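PDB 3NRW: phage integrase/site-specific recombinase from Haloarcula marismortui, which probably binds DNA through this N-terminal core-binding domain, as part of a tyrosine recombinase thought to act in DNA integration and recombination. Local coordinates for residues A27-K30 with S31-Y34; R46-A50 with M51-T55; L83-W86 with L87-L90. All coordinates share one frame; numbering follows the deposited sequence.

Contact 1: residues A27-K30 with S31-Y34; sequences ASIK and SFRY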
loop_
_atom_site.group_PDB
_atom_site.type_symbol
_atom_site.label_atom_id
_atom_site.label_comp_id
_atom_site.label_asym_id
_atom_site.label_seq_id
_atom_site.Cartn_x
_atom_site.Cartn_y
_atom_site.Cartn_z
ATOM N N ALA A 27 -14.355 11.265 -0.695
ATOM C CA ALA A 27 -13.468 11.394 -1.846
ATOM C C ALA A 27 -12.062 10.906 -1.526
ATOM O O ALA A 27 -11.399 10.319 -2.378
ATOM C CB ALA A 27 -13.426 12.841 -2.321
ATOM N N SER A 28 -11.602 11.147 -0.302
ATOM C CA SER A 28 -10.267 10.704 0.084
ATOM C C SER A 28 -10.222 9.179 0.121
ATOM O O SER A 28 -9.252 8.566 -0.328
ATOM C CB SER A 28 -9.885 11.276 1.449
ATOM O OG SER A 28 -9.720 12.684 1.373
ATOM N N ILE A 29 -11.278 8.571 0.654
ATOM C CA ILE A 29 -11.361 7.117 0.733
ATOM C C ILE A 29 -11.311 6.538 -0.676
ATOM O O ILE A 29 -10.611 5.557 -0.924
ATOM C CB ILE A 29 -12.673 6.652 1.411
ATOM C CG1 ILE A 29 -12.734 7.162 2.856
ATOM C CG2 ILE A 29 -12.776 5.133 1.359
ATOM C CD1 ILE A 29 -11.577 6.732 3.737
ATOM N N LYS A 30 -12.059 7.136 -1.598
ATOM C CA LYS A 30 -12.050 6.651 -2.972
ATOM C C LYS A 30 -10.648 6.775 -3.552
ATOM O O LYS A 30 -10.169 5.859 -4.220
ATOM C CB LYS A 30 -13.053 7.427 -3.835
ATOM C CG LYS A 30 -14.501 6.999 -3.609
ATOM C CD LYS A 30 -15.465 7.762 -4.498
ATOM C CE LYS A 30 -16.889 7.263 -4.313
ATOM N NZ LYS A 30 -17.869 8.050 -5.115
ATOM N N SER A 31 -9.985 7.898 -3.293
ATOM C CA SER A 31 -8.631 8.100 -3.807
ATOM C C SER A 31 -7.691 7.028 -3.256
ATOM O O SER A 31 -6.885 6.456 -3.999
ATOM C CB SER A 31 -8.119 9.494 -3.438
ATOM O OG SER A 31 -8.840 10.489 -4.164
ATOM N N PHE A 32 -7.798 6.760 -1.959
ATOM C CA PHE A 32 -6.976 5.732 -1.319
ATOM C C PHE A 32 -7.281 4.399 -1.997
ATOM O O PHE A 32 -6.373 3.622 -2.301
ATOM C CB PHE A 32 -7.310 5.625 0.175
ATOM C CG PHE A 32 -7.013 6.871 0.966
ATOM C CD1 PHE A 32 -7.581 7.057 2.221
ATOM C CD2 PHE A 32 -6.165 7.853 0.467
ATOM C CE1 PHE A 32 -7.305 8.200 2.974
ATOM C CE2 PHE A 32 -5.880 9.002 1.211
ATOM C CZ PHE A 32 -6.454 9.175 2.463
ATOM N N ARG A 33 -8.564 4.140 -2.228
ATOM C CA ARG A 33 -8.978 2.901 -2.868
ATOM C C ARG A 33 -8.369 2.776 -4.259
ATOM O O ARG A 33 -7.783 1.745 -4.593
ATOM C CB ARG A 33 -10.504 2.820 -2.974
ATOM C CG ARG A 33 -10.999 1.579 -3.713
ATOM C CD ARG A 33 -12.519 1.519 -3.796
ATOM N NE ARG A 33 -13.128 1.117 -2.533
ATOM C CZ ARG A 33 -13.044 -0.107 -2.019
ATOM N NH1 ARG A 33 -13.629 -0.383 -0.864
ATOM N NH2 ARG A 33 -12.383 -1.061 -2.665
ATOM N N TYR A 34 -8.496 3.819 -5.070
ATOM C CA TYR A 34 -7.956 3.774 -6.430
ATOM C C TYR A 34 -6.443 3.563 -6.427
ATOM O O TYR A 34 -5.919 2.770 -7.212
ATOM C CB TYR A 34 -8.298 5.062 -7.182
ATOM C CG TYR A 34 -9.776 5.363 -7.216
ATOM C CD1 TYR A 34 -10.237 6.679 -7.239
ATOM C CD2 TYR A 34 -10.719 4.332 -7.188
ATOM C CE1 TYR A 34 -11.597 6.961 -7.227
ATOM C CE2 TYR A 34 -12.080 4.605 -7.175
ATOM C CZ TYR A 34 -12.513 5.920 -7.191
ATOM O OH TYR A 34 -13.863 6.193 -7.151
#
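The carbonyl oxygen of Lys30 takes the backbone N of Tyr34 at 2.8 Å, a nearly straight bond with an N-H...O angle of 165°, and the same oxygen lies over one face of the Tyr34 ring, displaced toward its rim. Tyr34 is put there by its first torsion (chi1 -56°), which sets CG opposite the carbonyl carbon and turns the ring back along the helix. Lys30 runs beside it in the same direction, its extended chain keeping the aliphatic carbons against the phenol: CD is 3.5 Å from Tyr34 OH. A long, flexible lysine and a tyrosine suit this exposed flank, since both combine hydrocarbon with a polar end that can face water.

Two residues earlier, the pattern recurs. Ser28 O accepts Phe32 N at 2.8 Å and sits above the Phe32 ring near its rim, while Ser28 CB approaches Phe32 CZ at 4.1 Å. On the inner flank Ile29 CD1 meets Phe32 CD1 at 4.3 Å; both residues turn to helix 9-20, where they pack on Arg20, and Phe32 also reaches Leu17. The same i to i+4 bonding links Arg33 N to Ile29 O and Ser31 N to Ala27 O. Such regular bonding with one apolar and one solvent-facing flank marks an amphipathic alpha-helix, here the first turns of helix 26-45 in this all-helical domain.

Contact 2: residues R46-A50 with M51-T55; sequences RDITA and MRELT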
loop_
_atom_site.group_PDB
_atom_site.type_symbol
_atom_site.label_atom_id
_atom_site.label_comp_id
_atom_site.label_asym_id
_atom_site.label_seq_id
_atom_site.Cartn_x
_atom_site.Cartn_y
_atom_site.Cartn_z
ATOM N N ARG A 46 1.740 -11.340 -8.252
ATOM C CA ARG A 46 3.101 -11.720 -7.900
ATOM C C ARG A 46 3.102 -12.746 -6.770
ATOM O O ARG A 46 4.133 -12.987 -6.145
ATOM C CB ARG A 46 3.902 -10.491 -7.463
ATOM C CG ARG A 46 4.076 -9.427 -8.533
ATOM C CD ARG A 46 4.756 -9.993 -9.766
ATOM N NE ARG A 46 5.859 -9.148 -10.218
ATOM C CZ ARG A 46 6.991 -8.975 -9.543
ATOM N NH1 ARG A 46 7.174 -9.589 -8.383
ATOM N NH2 ARG A 46 7.945 -8.188 -10.026
ATOM N N ASP A 47 1.935 -13.329 -6.507
ATOM C CA ASP A 47 1.764 -14.347 -5.473
ATOM C C ASP A 47 2.120 -13.914 -4.049
ATOM O O ASP A 47 2.630 -14.710 -3.261
ATOM C CB ASP A 47 2.556 -15.612 -5.826
ATOM C CG ASP A 47 2.213 -16.157 -7.202
ATOM O OD1 ASP A 47 1.011 -16.263 -7.527
ATOM O OD2 ASP A 47 3.152 -16.490 -7.958
ATOM N N ILE A 48 1.869 -12.653 -3.717
ATOM C CA ILE A 48 2.122 -12.163 -2.362
ATOM C C ILE A 48 0.823 -12.403 -1.591
ATOM O O ILE A 48 -0.134 -11.646 -1.731
ATOM C CB ILE A 48 2.458 -10.659 -2.378
ATOM C CG1 ILE A 48 3.809 -10.455 -3.078
ATOM C CG2 ILE A 48 2.477 -10.093 -0.949
ATOM C CD1 ILE A 48 4.167 -9.009 -3.358
ATOM N N THR A 49 0.794 -13.454 -0.772
ATOM C CA THR A 49 -0.413 -13.816 -0.027
ATOM C C THR A 49 -0.574 -13.205 1.357
ATOM O O THR A 49 -1.650 -13.286 1.943
ATOM C CB THR A 49 -0.528 -15.346 0.121
ATOM O OG1 THR A 49 0.616 -15.837 0.826
ATOM C CG2 THR A 49 -0.598 -16.008 -1.251
ATOM N N ALA A 50 0.493 -12.610 1.886
ATOM C CA ALA A 50 0.452 -11.985 3.202
ATOM C C ALA A 50 1.298 -10.724 3.131
ATOM O O ALA A 50 2.399 -10.744 2.582
ATOM C CB ALA A 50 1.007 -12.937 4.265
HETATM N N MSE A 51 0.797 -9.629 3.686
HETATM C CA MSE A 51 1.540 -8.384 3.634
HETATM C C MSE A 51 2.897 -8.458 4.328
HETATM O O MSE A 51 3.824 -7.742 3.951
HETATM C CB MSE A 51 0.702 -7.245 4.226
HETATM C CG MSE A 51 -0.508 -6.863 3.382
HETATM SE SE MSE A 51 -0.048 -6.172 1.603
HETATM C CE MSE A 51 0.417 -4.343 2.105
ATOM N N ARG A 52 3.023 -9.324 5.327
ATOM C CA ARG A 52 4.291 -9.450 6.037
ATOM C C ARG A 52 5.412 -9.927 5.107
ATOM O O ARG A 52 6.595 -9.750 5.405
ATOM C CB ARG A 52 4.142 -10.418 7.216
ATOM C CG ARG A 52 5.305 -10.389 8.195
ATOM C CD ARG A 52 5.118 -11.429 9.284
ATOM N NE ARG A 52 3.892 -11.222 10.054
ATOM C CZ ARG A 52 3.696 -10.220 10.907
ATOM N NH1 ARG A 52 4.641 -9.315 11.111
ATOM N NH2 ARG A 52 2.556 -10.138 11.578
ATOM N N GLU A 53 5.034 -10.521 3.978
ATOM C CA GLU A 53 5.999 -11.024 2.999
ATOM C C GLU A 53 6.728 -9.902 2.267
ATOM O O GLU A 53 7.766 -10.131 1.647
ATOM C CB GLU A 53 5.293 -11.926 1.981
ATOM C CG GLU A 53 4.740 -13.213 2.583
ATOM C CD GLU A 53 3.935 -14.039 1.595
ATOM O OE1 GLU A 53 3.537 -15.169 1.949
ATOM O OE2 GLU A 53 3.691 -13.558 0.468
ATOM N N LEU A 54 6.183 -8.692 2.332
ATOM C CA LEU A 54 6.805 -7.550 1.672
ATOM C C LEU A 54 8.195 -7.245 2.221
ATOM O O LEU A 54 8.475 -7.473 3.398
ATOM C CB LEU A 54 5.920 -6.315 1.818
ATOM C CG LEU A 54 4.628 -6.352 1.005
ATOM C CD1 LEU A 54 3.806 -5.118 1.324
ATOM C CD2 LEU A 54 4.955 -6.414 -0.488
ATOM N N THR A 55 9.054 -6.726 1.346
ATOM C CA THR A 55 10.433 -6.365 1.681
ATOM C C THR A 55 10.813 -5.114 0.901
ATOM O O THR A 55 10.064 -4.666 0.033
ATOM C CB THR A 55 11.431 -7.458 1.256
ATOM O OG1 THR A 55 11.373 -7.619 -0.167
ATOM C CG2 THR A 55 11.108 -8.780 1.928
HETATM O O HOH W 1 3.411 -16.463 -1.102
#
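Ala50 and Glu53 meet through backbone and side chain together. Glu53 N donates to Ala50 O at 3.0 Å, approaching from well above the carbonyl plane, consistent with the i to i+3 bonding of the 3-10 turn at residues 51-53. The Glu53 side chain then folds back over the preceding loop: CG stands opposite the carbonyl carbon (chi1 -66°) and the rest of the chain is extended, so that the methylene CG passes 4.1 Å from Ala50 CB and the carboxylate arrives at Thr49. The small methyl of Ala50 suits a place where the glutamate must pass close to the backbone; it also touches Ser6.

At Thr49 both carboxylate oxygens are used, each weakly. OE2 of Glu53 receives Thr49 N at 3.2 Å with a bent N-H...O angle of 131°, and OE1 receives Thr49 OG1, also at 3.2 Å. Next to the carboxylate, Ile48 CG2 lies 3.9 Å from Glu53 OE2, and on its other branch CD1 meets Leu54 CD2 at 3.9 Å, the two side chains crossing at about a right angle. Apolar side chains suit this buried side, where Ile48 also packs on Trp42 and Leu54 on Phe39. Ala50 N, by contrast, is buried without a partner. The chemistry implies a join made by one sound backbone bond and apolar packing, with the carboxylate spread over weak bonds to Thr49.

Contact 3: residues L83-W86 with L87-L90; sequences LKNW and LEYL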
loop_
_atom_site.group_PDB
_atom_site.type_symbol
_atom_site.label_atom_id
_atom_site.label_comp_id
_atom_site.label_asym_id
_atom_site.label_seq_id
_atom_site.Cartn_x
_atom_site.Cartn_y
_atom_site.Cartn_z
ATOM N N LEU A 83 0.661 4.477 -0.082
ATOM C CA LEU A 83 1.221 3.151 0.168
ATOM C C LEU A 83 1.977 3.214 1.492
ATOM O O LEU A 83 1.863 2.327 2.341
ATOM C CB LEU A 83 2.180 2.740 -0.963
ATOM C CG LEU A 83 2.948 1.426 -0.766
ATOM C CD1 LEU A 83 1.966 0.289 -0.541
ATOM C CD2 LEU A 83 3.833 1.132 -1.977
ATOM N N LYS A 84 2.750 4.281 1.664
ATOM C CA LYS A 84 3.529 4.481 2.880
ATOM C C LYS A 84 2.634 4.559 4.122
ATOM O O LYS A 84 2.896 3.897 5.127
ATOM C CB LYS A 84 4.356 5.766 2.768
ATOM C CG LYS A 84 5.068 6.157 4.055
ATOM C CD LYS A 84 6.272 5.275 4.309
ATOM C CE LYS A 84 7.556 5.959 3.866
ATOM N NZ LYS A 84 7.913 7.091 4.769
ATOM N N ASN A 85 1.584 5.371 4.055
ATOM C CA ASN A 85 0.678 5.517 5.190
ATOM C C ASN A 85 -0.023 4.205 5.499
ATOM O O ASN A 85 -0.310 3.888 6.660
ATOM C CB ASN A 85 -0.361 6.600 4.914
ATOM C CG ASN A 85 0.269 7.949 4.680
ATOM O OD1 ASN A 85 1.374 8.213 5.149
ATOM N ND2 ASN A 85 -0.431 8.817 3.965
ATOM N N TRP A 86 -0.306 3.442 4.453
ATOM C CA TRP A 86 -0.964 2.158 4.619
ATOM C C TRP A 86 -0.063 1.221 5.413
ATOM O O TRP A 86 -0.507 0.610 6.386
ATOM C CB TRP A 86 -1.282 1.577 3.245
ATOM C CG TRP A 86 -1.952 0.251 3.237
ATOM C CD1 TRP A 86 -2.850 -0.236 4.141
ATOM C CD2 TRP A 86 -1.861 -0.723 2.194
ATOM N NE1 TRP A 86 -3.337 -1.462 3.716
ATOM C CE2 TRP A 86 -2.745 -1.775 2.523
ATOM C CE3 TRP A 86 -1.122 -0.799 1.008
ATOM C CZ2 TRP A 86 -2.907 -2.895 1.700
ATOM C CZ3 TRP A 86 -1.284 -1.919 0.188
ATOM C CH2 TRP A 86 -2.172 -2.947 0.541
ATOM N N LEU A 87 1.202 1.120 5.015
ATOM C CA LEU A 87 2.132 0.250 5.719
ATOM C C LEU A 87 2.359 0.697 7.163
ATOM O O LEU A 87 2.594 -0.138 8.036
ATOM C CB LEU A 87 3.462 0.164 4.967
ATOM C CG LEU A 87 3.360 -0.465 3.570
ATOM C CD1 LEU A 87 4.748 -0.602 2.975
ATOM C CD2 LEU A 87 2.681 -1.835 3.654
ATOM N N GLU A 88 2.292 2.002 7.420
ATOM C CA GLU A 88 2.469 2.499 8.787
ATOM C C GLU A 88 1.326 1.965 9.644
ATOM O O GLU A 88 1.535 1.558 10.785
ATOM C CB GLU A 88 2.471 4.033 8.818
ATOM C CG GLU A 88 3.590 4.646 7.992
ATOM C CD GLU A 88 3.734 6.145 8.193
ATOM O OE1 GLU A 88 2.702 6.833 8.338
ATOM O OE2 GLU A 88 4.881 6.635 8.180
ATOM N N TYR A 89 0.119 1.969 9.086
ATOM C CA TYR A 89 -1.050 1.460 9.793
ATOM C C TYR A 89 -0.856 -0.022 10.083
ATOM O O TYR A 89 -1.053 -0.476 11.212
ATOM C CB TYR A 89 -2.320 1.659 8.954
ATOM C CG TYR A 89 -3.524 0.893 9.455
ATOM C CD1 TYR A 89 -4.039 1.119 10.733
ATOM C CD2 TYR A 89 -4.148 -0.067 8.654
ATOM C CE1 TYR A 89 -5.142 0.409 11.199
ATOM C CE2 TYR A 89 -5.249 -0.781 9.113
ATOM C CZ TYR A 89 -5.742 -0.538 10.390
ATOM O OH TYR A 89 -6.828 -1.243 10.863
ATOM N N LEU A 90 -0.468 -0.777 9.060
ATOM C CA LEU A 90 -0.260 -2.210 9.227
ATOM C C LEU A 90 0.855 -2.526 10.218
ATOM O O LEU A 90 0.784 -3.522 10.936
ATOM C CB LEU A 90 0.039 -2.869 7.878
ATOM C CG LEU A 90 -1.083 -2.818 6.835
ATOM C CD1 LEU A 90 -0.609 -3.531 5.581
ATOM C CD2 LEU A 90 -2.360 -3.474 7.375
HETATM O O HOH W 2 7.694 5.434 7.677
#
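The indole of Trp86 receives Leu90 on one face: methyl CD1 stands 4.1 Å from the centroid of the five-membered ring and 20° off its normal, a CH-pi contact displaced toward the rim. Trp86 CG lies opposite its own backbone N (chi1 180°), while Leu90 CG stands opposite its carbonyl carbon (chi1 -64°) and leans back toward the ring, letting the two side chains meet one turn apart. Tyr16 and Phe39 also meet the indole with their rings, and Trp86 NE1 donates to Ala12 O of helix 9-20. A tryptophan suits this buried place because its broad surface packs on helices 9-20 and 26-45 while its one N-H finds an acceptor. The Tyr89 ring stacks on His19.

Beside the indole, Leu87 CG stands 3.4 Å from Leu83 O and 4.4 Å from Leu83 CD1, adding two leucines to the same apolar side. The outer flank is polar. Lys84 and Glu88 cross obliquely, with NZ and OE2 4.6 Å apart, too far for a salt bridge; a water spans the gap, donating to Glu88 OE2 at 3.1 Å and accepting a weak bond from Lys84 NZ. Long charged chains suit this flank, where their ends can meet through water. Leu83, Trp86, Leu87 and Leu90 make up the inward side of an amphipathic helix, 73-92, packed against the other three helices of the core-binding domain.

All three contacts belong to the core-binding domain but serve different parts of it. Contacts 1 and 2 lie on opposite sides of the chain's centre, their own centres about 22 Å apart, at the start of helix 26-45 and in the loop that follows it. Contact 3, about 14 Å from each between centres, lies nearer the middle. It touches contact 2 directly: selenomethionine Met51 inserts its CE methyl 3.3 Å from Trp86 CH2 and 3.7 Å from Leu90 CD1, anchoring the loop on helix 73-92. Contact 1 does not touch contact 3; their nearest atoms are about 6 Å apart, but helix 9-20 packs against both, through Phe32 and Trp86.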